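Local coordinates for 14 kDa fatty acid-binding protein (PDB 1VYG) that binds long-chain fatty acids such as arachidonic and oleic acid inside a beta-barrel and may take part in their transport, at residues W10-S15 with V38-T43; F72-S77 with Q96-P101; T115-V120 with I128-R133. All blocks are in the same frame, centred on the assembly; numbering follows the deposited sequence.

Contact 1. Residues W10-S15 with V38-T43; sequences WKLSES and VTPTVT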
# COMPACT_ATOMS: atom_id res chain seq x y z
N TRP A 10 -3.45 7.46 -8.72
CA TRP A 10 -2.71 8.15 -7.68
C TRP A 10 -1.24 7.96 -7.95
O TRP A 10 -0.82 6.85 -8.20
CB TRP A 10 -3.04 7.56 -6.31
CG TRP A 10 -4.48 7.60 -5.89
CD1 TRP A 10 -5.41 6.61 -6.05
CD2 TRP A 10 -5.15 8.66 -5.21
NE1 TRP A 10 -6.61 7.00 -5.52
CE2 TRP A 10 -6.48 8.25 -5.00
CE3 TRP A 10 -4.75 9.92 -4.75
CZ2 TRP A 10 -7.41 9.04 -4.36
CZ3 TRP A 10 -5.69 10.70 -4.10
CH2 TRP A 10 -6.99 10.26 -3.92
N LYS A 11 -0.46 9.03 -7.90
CA LYS A 11 0.99 8.93 -8.08
C LYS A 11 1.63 9.35 -6.77
O LYS A 11 1.19 10.31 -6.16
CB LYS A 11 1.47 9.85 -9.20
CG LYS A 11 2.99 9.74 -9.54
CD LYS A 11 3.22 9.30 -11.00
CE LYS A 11 4.54 9.80 -11.59
NZ LYS A 11 4.33 10.52 -12.90
N LEU A 12 2.64 8.60 -6.33
CA LEU A 12 3.45 9.00 -5.19
C LEU A 12 4.09 10.35 -5.45
O LEU A 12 4.56 10.60 -6.56
CB LEU A 12 4.54 7.95 -4.93
CG LEU A 12 5.48 8.18 -3.75
CD1 LEU A 12 4.82 7.86 -2.45
CD2 LEU A 12 6.69 7.32 -3.93
N SER A 13 4.08 11.22 -4.45
CA SER A 13 4.72 12.51 -4.53
C SER A 13 5.72 12.71 -3.42
O SER A 13 6.76 13.32 -3.64
CB SER A 13 3.70 13.65 -4.49
OG SER A 13 2.83 13.53 -3.39
N GLU A 14 5.42 12.24 -2.22
CA GLU A 14 6.42 12.28 -1.14
C GLU A 14 6.41 11.04 -0.27
O GLU A 14 5.39 10.43 -0.03
CB GLU A 14 6.25 13.50 -0.26
CG GLU A 14 5.17 14.45 -0.71
CD GLU A 14 4.80 15.40 0.38
OE1 GLU A 14 3.57 15.66 0.55
OE2 GLU A 14 5.75 15.89 1.06
N SER A 15 7.60 10.71 0.21
CA SER A 15 7.80 9.56 1.06
C SER A 15 8.71 9.99 2.20
O SER A 15 9.78 10.50 1.96
CB SER A 15 8.45 8.45 0.24
OG SER A 15 8.75 7.33 1.06
N VAL A 38 11.78 5.06 -6.90
CA VAL A 38 10.62 5.03 -7.78
C VAL A 38 9.37 5.63 -7.15
O VAL A 38 9.19 5.62 -5.94
CB VAL A 38 10.26 3.62 -8.28
CG1 VAL A 38 11.50 2.85 -8.69
CG2 VAL A 38 9.45 2.86 -7.23
N THR A 39 8.52 6.14 -8.03
CA THR A 39 7.29 6.80 -7.65
C THR A 39 6.15 6.02 -8.31
O THR A 39 5.79 6.27 -9.45
CB THR A 39 7.31 8.28 -8.11
OG1 THR A 39 7.58 8.37 -9.51
CG2 THR A 39 8.50 9.01 -7.50
N PRO A 40 5.60 5.06 -7.59
CA PRO A 40 4.55 4.22 -8.14
C PRO A 40 3.28 5.00 -8.39
O PRO A 40 3.08 6.09 -7.83
CB PRO A 40 4.31 3.20 -7.03
CG PRO A 40 5.46 3.27 -6.22
CD PRO A 40 5.88 4.67 -6.20
N THR A 41 2.43 4.41 -9.22
CA THR A 41 1.12 4.92 -9.50
C THR A 41 0.17 3.82 -9.13
O THR A 41 0.17 2.78 -9.76
CB THR A 41 1.01 5.27 -10.99
OG1 THR A 41 1.87 6.38 -11.27
CG2 THR A 41 -0.36 5.82 -11.36
N VAL A 42 -0.61 4.03 -8.08
CA VAL A 42 -1.60 3.04 -7.70
C VAL A 42 -2.99 3.47 -8.17
O VAL A 42 -3.34 4.64 -8.18
CB VAL A 42 -1.55 2.66 -6.19
CG1 VAL A 42 -0.17 2.93 -5.62
CG2 VAL A 42 -2.59 3.36 -5.39
N THR A 43 -3.76 2.49 -8.59
CA THR A 43 -5.07 2.67 -9.13
C THR A 43 -5.97 1.84 -8.25
O THR A 43 -5.61 0.73 -7.91
CB THR A 43 -5.06 2.13 -10.58
OG1 THR A 43 -4.01 2.75 -11.32
CG2 THR A 43 -6.34 2.48 -11.33
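Trp10 and Lys11 pair antiparallel with Val42 and Thr41, the segments of strands 8-16 and 41-47 running at 148° to each other with axes 4.7 Å apart at their closest. Trp10 and Val42 are a hydrogen-bonded pair, but both its bonds are bent and weak. Leu12 N is placed far more favourably, donating to Pro40 O over 3.0 Å at a nearly straight 174°. Proline suits this position just ahead of strand 41-47, since its carbonyl can still accept although it has no N-H to give. Leu12, its CG anti to the backbone N (chi1 -179°), runs alongside the Pro40 ring and brings CD2 to 3.6 Å from Pro40 CD; arachidonic acid touches that proline too. Trp10 and Val42 share the buried face, where Val42 O lies in the indole plane at its edge, 3.6 Å from Trp10 CD1. The indole N-H is taken up by Phe6 O, so this large, mostly apolar ring can be buried without leaving NE1 unmet. On the other face the Lys11 chain passes obliquely over Thr41, its CD 3.2 Å from Thr41 OG1; a long flexible lysine suits this exposed side. Farther along, Ser13 and Glu14 both face Asn130 in a classic beta bulge. Strand pairing that spans the two helices 18-23 and 29-37 is characteristic of the fatty-acid-binding protein barrel, whose helical lid lies between its first two strands.

Contact 2. Residues F72-S77 with Q96-P101; sequences FDEKTS and QTQVDP. With ACD (arachidonic acid), chain B.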
# COMPACT_ATOMS: atom_id res chain seq x y z
N PHE A 72 -6.21 -13.12 2.59
CA PHE A 72 -5.82 -13.44 1.22
C PHE A 72 -4.30 -13.37 1.06
O PHE A 72 -3.64 -12.49 1.60
CB PHE A 72 -6.49 -12.50 0.22
CG PHE A 72 -5.93 -11.08 0.21
CD1 PHE A 72 -6.47 -10.11 1.03
CD2 PHE A 72 -4.91 -10.73 -0.66
CE1 PHE A 72 -5.98 -8.82 1.01
CE2 PHE A 72 -4.41 -9.43 -0.69
CZ PHE A 72 -4.95 -8.47 0.15
N ASP A 73 -3.76 -14.29 0.29
CA ASP A 73 -2.32 -14.39 0.13
C ASP A 73 -1.91 -13.37 -0.89
O ASP A 73 -2.67 -13.00 -1.77
CB ASP A 73 -1.89 -15.79 -0.34
CG ASP A 73 -1.94 -16.83 0.76
OD1 ASP A 73 -2.12 -16.47 1.95
OD2 ASP A 73 -1.79 -18.04 0.52
N GLU A 74 -0.67 -12.92 -0.77
CA GLU A 74 -0.18 -11.84 -1.58
C GLU A 74 1.32 -11.98 -1.65
O GLU A 74 1.94 -12.43 -0.70
CB GLU A 74 -0.57 -10.52 -0.91
CG GLU A 74 -0.36 -9.27 -1.74
CD GLU A 74 -0.15 -8.07 -0.86
OE1 GLU A 74 -0.92 -7.92 0.12
OE2 GLU A 74 0.79 -7.29 -1.12
N LYS A 75 1.88 -11.64 -2.80
CA LYS A 75 3.32 -11.48 -2.94
C LYS A 75 3.57 -9.99 -3.00
O LYS A 75 2.96 -9.29 -3.81
CB LYS A 75 3.83 -12.20 -4.20
CG LYS A 75 5.34 -12.61 -4.14
CD LYS A 75 5.60 -14.04 -4.70
CE LYS A 75 6.76 -14.08 -5.71
NZ LYS A 75 8.09 -14.14 -5.00
N THR A 76 4.43 -9.51 -2.11
CA THR A 76 4.77 -8.10 -2.02
C THR A 76 5.77 -7.80 -3.11
O THR A 76 6.33 -8.73 -3.71
CB THR A 76 5.35 -7.69 -0.60
OG1 THR A 76 6.63 -8.30 -0.37
CG2 THR A 76 4.51 -8.21 0.53
N SER A 77 5.98 -6.51 -3.37
CA SER A 77 6.85 -6.07 -4.45
C SER A 77 8.27 -6.57 -4.26
O SER A 77 8.90 -7.00 -5.20
CB SER A 77 6.85 -4.55 -4.57
OG SER A 77 7.17 -3.91 -3.34
N GLN A 96 -4.48 -2.16 5.53
CA GLN A 96 -4.00 -3.40 4.99
C GLN A 96 -2.91 -3.86 5.91
O GLN A 96 -1.84 -3.26 5.93
CB GLN A 96 -3.46 -3.19 3.57
CG GLN A 96 -2.48 -4.26 3.12
CD GLN A 96 -2.27 -4.26 1.63
OE1 GLN A 96 -2.39 -3.23 0.97
NE2 GLN A 96 -1.94 -5.42 1.09
N THR A 97 -3.16 -4.94 6.64
CA THR A 97 -2.12 -5.53 7.48
C THR A 97 -1.53 -6.69 6.70
O THR A 97 -2.23 -7.40 6.00
CB THR A 97 -2.64 -5.91 8.89
OG1 THR A 97 -3.04 -7.27 8.92
CG2 THR A 97 -3.94 -5.14 9.26
N GLN A 98 -0.22 -6.84 6.79
CA GLN A 98 0.53 -7.76 5.96
C GLN A 98 1.36 -8.58 6.92
O GLN A 98 2.26 -8.05 7.59
CB GLN A 98 1.46 -7.02 5.00
CG GLN A 98 0.82 -6.67 3.68
CD GLN A 98 1.75 -5.94 2.73
OE1 GLN A 98 2.55 -5.11 3.16
NE2 GLN A 98 1.65 -6.25 1.46
N VAL A 99 1.07 -9.88 6.97
CA VAL A 99 1.74 -10.75 7.91
C VAL A 99 2.64 -11.70 7.17
O VAL A 99 2.20 -12.51 6.37
CB VAL A 99 0.75 -11.51 8.81
CG1 VAL A 99 1.51 -12.39 9.79
CG2 VAL A 99 -0.12 -10.52 9.58
N ASP A 100 3.93 -11.52 7.40
CA ASP A 100 4.93 -12.53 7.12
C ASP A 100 5.49 -13.00 8.49
O ASP A 100 5.12 -12.45 9.54
CB ASP A 100 5.98 -11.95 6.16
CG ASP A 100 6.94 -11.02 6.83
OD1 ASP A 100 6.96 -9.79 6.53
OD2 ASP A 100 7.74 -11.44 7.67
N PRO A 101 6.33 -14.04 8.50
CA PRO A 101 6.74 -14.64 9.78
C PRO A 101 7.80 -13.85 10.55
O PRO A 101 7.94 -14.07 11.76
CB PRO A 101 7.27 -16.03 9.37
CG PRO A 101 6.96 -16.16 7.85
CD PRO A 101 6.89 -14.76 7.34
C1 ACD B . 2.23 2.21 -0.72
C2 ACD B . 2.71 1.54 0.54
C3 ACD B . 3.23 0.15 0.18
C4 ACD B . 4.41 -0.20 1.09
C5 ACD B . 4.05 -1.32 2.05
C6 ACD B . 5.05 -1.98 2.66
C7 ACD B . 6.50 -1.62 2.41
C8 ACD B . 7.17 -2.91 2.17
C9 ACD B . 8.04 -3.19 1.20
C10 ACD B . 8.52 -2.26 0.14
C11 ACD B . 9.82 -2.89 -0.31
C12 ACD B . 10.56 -2.41 -1.29
C13 ACD B . 10.14 -1.20 -2.06
C14 ACD B . 10.14 -1.54 -3.55
C15 ACD B . 9.46 -0.83 -4.44
C16 ACD B . 8.65 0.41 -4.07
C17 ACD B . 7.17 0.19 -4.33
C18 ACD B . 6.92 -0.16 -5.80
C19 ACD B . 6.32 -1.56 -5.87
C20 ACD B . 6.11 -2.04 -7.31
O1 ACD B . 1.28 1.78 -1.37
O2 ACD B . 2.91 3.28 -1.12
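Inside the fatty-acid-binding barrel, Glu74 meets Gln96 and Gln98 in a buried polar cluster that joins non-adjacent strands through side chains alone. The short segments cross at 76° with axes 8.9 Å apart, too far for backbone pairing, and long side chains fill the distance. Glu74 sets CG anti to its backbone N (chi1 -169°) and stays extended, carrying its carboxylate to the two amides. Gln98 crosses it at about a right angle and donates a weak hydrogen bond, NE2 to Glu74 OE1 at 3.3 Å, with the carboxylate and amide planes 29° apart. The amide of Gln96 approaches from the opposite direction; its NE2 is 2.9 Å from Glu74 OE1, yet the angle is poor for a bond. OE1 has a further partner in the hydroxyl of Ser84, which bonds to it. The methyl of Thr76 packs against the Gln98 amide, CG2 3.6 Å from Gln98 NE2. Glutamine suits both places, offering a donor and an acceptor without charge: Gln96 OE1 accepts from Arg109, an arginine that binds the fatty acid, making Gln96 a second-shell residue of the carboxylate site. At the tail end of the ligand, Ser77 CB lies 3.3 Å from arachidonic acid C19. Strand 81-88 runs between the two segments in the sheet, Gln98 packs on Thr105 and Ile107 of strand 104-112, and Phe72 touches Cys64 on strand 61-66.

Contact 3. Residues T115-V120 with I128-R133; sequences TMKTTV and IRNYKR. With ACD (arachidonic acid), chain B.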
# COMPACT_ATOMS: atom_id res chain seq x y z
N THR A 115 -5.09 14.18 -1.74
CA THR A 115 -4.07 13.40 -1.11
C THR A 115 -4.58 12.05 -0.60
O THR A 115 -5.63 11.93 0.02
CB THR A 115 -3.46 14.23 0.04
OG1 THR A 115 -2.97 15.47 -0.48
CG2 THR A 115 -2.22 13.52 0.64
N MET A 116 -3.81 11.00 -0.89
CA MET A 116 -3.98 9.76 -0.17
C MET A 116 -2.73 9.69 0.60
O MET A 116 -1.66 9.76 0.02
CB MET A 116 -4.09 8.57 -1.10
CG MET A 116 -4.02 7.23 -0.38
SD MET A 116 -4.54 5.97 -1.48
CE MET A 116 -2.90 5.65 -2.37
N LYS A 117 -2.86 9.59 1.92
CA LYS A 117 -1.74 9.40 2.79
C LYS A 117 -1.68 7.93 3.09
O LYS A 117 -2.64 7.35 3.55
CB LYS A 117 -1.87 10.20 4.08
CG LYS A 117 -0.64 10.07 5.00
CD LYS A 117 -0.68 10.95 6.27
CE LYS A 117 -1.98 10.81 7.06
NZ LYS A 117 -1.73 10.97 8.50
N THR A 118 -0.53 7.35 2.84
CA THR A 118 -0.27 5.96 3.13
C THR A 118 0.69 5.94 4.29
O THR A 118 1.83 6.34 4.14
CB THR A 118 0.37 5.27 1.93
OG1 THR A 118 -0.61 5.15 0.88
CG2 THR A 118 0.76 3.83 2.26
N THR A 119 0.21 5.53 5.45
CA THR A 119 1.06 5.35 6.61
C THR A 119 1.47 3.89 6.64
O THR A 119 0.64 3.03 6.52
CB THR A 119 0.27 5.70 7.86
OG1 THR A 119 -0.34 6.99 7.70
CG2 THR A 119 1.18 5.85 9.04
N VAL A 120 2.77 3.62 6.77
CA VAL A 120 3.24 2.25 6.85
C VAL A 120 3.99 2.01 8.16
O VAL A 120 4.93 2.71 8.48
CB VAL A 120 4.10 1.87 5.64
CG1 VAL A 120 4.31 0.37 5.61
CG2 VAL A 120 3.43 2.32 4.34
N ILE A 128 5.47 7.55 6.05
CA ILE A 128 4.26 8.13 5.52
C ILE A 128 4.55 8.42 4.08
O ILE A 128 5.59 8.96 3.74
CB ILE A 128 3.89 9.42 6.28
CG1 ILE A 128 3.45 9.05 7.71
CG2 ILE A 128 2.80 10.19 5.52
CD1 ILE A 128 3.20 10.21 8.61
N ARG A 129 3.61 8.05 3.23
CA ARG A 129 3.74 8.22 1.81
C ARG A 129 2.51 8.90 1.28
O ARG A 129 1.42 8.41 1.44
CB ARG A 129 3.97 6.87 1.15
CG ARG A 129 5.45 6.51 1.20
CD ARG A 129 5.74 5.06 1.22
NE ARG A 129 5.61 4.45 -0.11
CZ ARG A 129 6.48 4.58 -1.10
NH1 ARG A 129 6.26 3.96 -2.24
NH2 ARG A 129 7.57 5.32 -0.96
N ASN A 130 2.71 10.06 0.68
CA ASN A 130 1.62 10.79 0.08
C ASN A 130 1.54 10.57 -1.42
O ASN A 130 2.53 10.54 -2.11
CB ASN A 130 1.78 12.24 0.40
CG ASN A 130 1.46 12.54 1.82
OD1 ASN A 130 2.14 13.33 2.47
ND2 ASN A 130 0.42 11.91 2.33
N TYR A 131 0.32 10.35 -1.89
CA TYR A 131 0.02 10.23 -3.29
C TYR A 131 -0.87 11.41 -3.71
O TYR A 131 -1.84 11.71 -3.06
CB TYR A 131 -0.67 8.88 -3.55
CG TYR A 131 0.25 7.67 -3.45
CD1 TYR A 131 0.68 7.02 -4.58
CD2 TYR A 131 0.67 7.18 -2.21
CE1 TYR A 131 1.50 5.91 -4.51
CE2 TYR A 131 1.50 6.07 -2.13
CZ TYR A 131 1.92 5.45 -3.29
OH TYR A 131 2.74 4.36 -3.26
N LYS A 132 -0.50 12.10 -4.79
CA LYS A 132 -1.36 13.09 -5.41
C LYS A 132 -2.26 12.37 -6.42
O LYS A 132 -1.80 11.56 -7.23
CB LYS A 132 -0.55 14.18 -6.11
CG LYS A 132 0.20 15.12 -5.17
CD LYS A 132 0.83 16.32 -5.95
CE LYS A 132 -0.23 17.40 -6.29
NZ LYS A 132 0.31 18.53 -7.10
N ARG A 133 -3.53 12.70 -6.36
CA ARG A 133 -4.55 12.16 -7.24
C ARG A 133 -4.23 12.56 -8.67
O ARG A 133 -3.86 13.69 -8.93
CB ARG A 133 -5.87 12.78 -6.80
CG ARG A 133 -7.09 12.24 -7.42
CD ARG A 133 -8.32 12.65 -6.66
NE ARG A 133 -9.24 11.53 -6.65
CZ ARG A 133 -10.02 11.19 -5.63
NH1 ARG A 133 -10.79 10.12 -5.77
NH2 ARG A 133 -10.03 11.88 -4.49
C1 ACD B . 2.23 2.21 -0.72
C2 ACD B . 2.71 1.54 0.54
C3 ACD B . 3.23 0.15 0.18
C4 ACD B . 4.41 -0.20 1.09
C5 ACD B . 4.05 -1.32 2.05
C6 ACD B . 5.05 -1.98 2.66
C7 ACD B . 6.50 -1.62 2.41
C8 ACD B . 7.17 -2.91 2.17
C9 ACD B . 8.04 -3.19 1.20
C10 ACD B . 8.52 -2.26 0.14
C11 ACD B . 9.82 -2.89 -0.31
C12 ACD B . 10.56 -2.41 -1.29
C13 ACD B . 10.14 -1.20 -2.06
C14 ACD B . 10.14 -1.54 -3.55
C15 ACD B . 9.46 -0.83 -4.44
C16 ACD B . 8.65 0.41 -4.07
C17 ACD B . 7.17 0.19 -4.33
C18 ACD B . 6.92 -0.16 -5.80
C19 ACD B . 6.32 -1.56 -5.87
C20 ACD B . 6.11 -2.04 -7.31
O1 ACD B . 1.28 1.78 -1.37
O2 ACD B . 2.91 3.28 -1.12
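Met116 extends with CG anti to the backbone N (chi1 170°), while the Tyr131 ring swings to the side anti to its own carbonyl carbon (chi1 -73°), and the two side chains run next to each other in the same direction. The bend at the last torsion of Met116 turns its methyl onto the ring: CE sits over one face in a CH-pi contact, 4.2 Å from the Tyr131 centroid. The ring presents its edge to the fatty acid, and Tyr131 OH donates to arachidonic acid O2, in the ring plane; the modelled separation is very short and its exact value doubtful. The same oxygen accepts from Arg129 NE at 3.1 Å with a fairly straight N-H (160°). An arginine and a tyrosine two residues apart on one strand point to the same face, which gives the carboxylate a donor that is probably charged and a neutral hydroxyl; Arg109 is a further donor to the ligand. This carboxylate site belongs to a beta hairpin of strands 115-122 and 125-133. Within these segments two hydrogen-bonded pairs, Met116 with Tyr131 and Thr118 with Arg129, tie the strands, Tyr131 N reaching Met116 O at 2.8 Å. Thr118, small enough to sit beside the headgroup, turns CG2 to 3.5 Å from arachidonic acid C2. On the opposite face Lys117 crosses Ile128 obliquely, its CG 3.5 Å from Ile128 CG2, so that the aliphatic part of the lysine packs on the branched residue. Arg129 is held further, NH2 bonding to Ser15 OG and the guanidinium making a cation-pi contact with Phe18.

Overall arrangement
Contacts 1 and 3 are direct neighbours, their centres 8 Å apart, because strands 8-16 and 125-133 adjoin in the sheet. Glu14 O and Asn130 N, 2.8 Å apart, probably share a hydrogen bond, and Leu12 N packs against Tyr131 CD1. Contact 2 lies across the chain's centre, about 20 Å from contact 1 and 19 Å from contact 3, measured between centres. Arachidonic acid links the two sides: contact 3 takes its carboxylate and contact 2 meets its far end through Ser77, while contact 1 reaches it through Pro40. Arg109 gives a second route, hydrogen-bonding to the ligand and to Gln96 of contact 2.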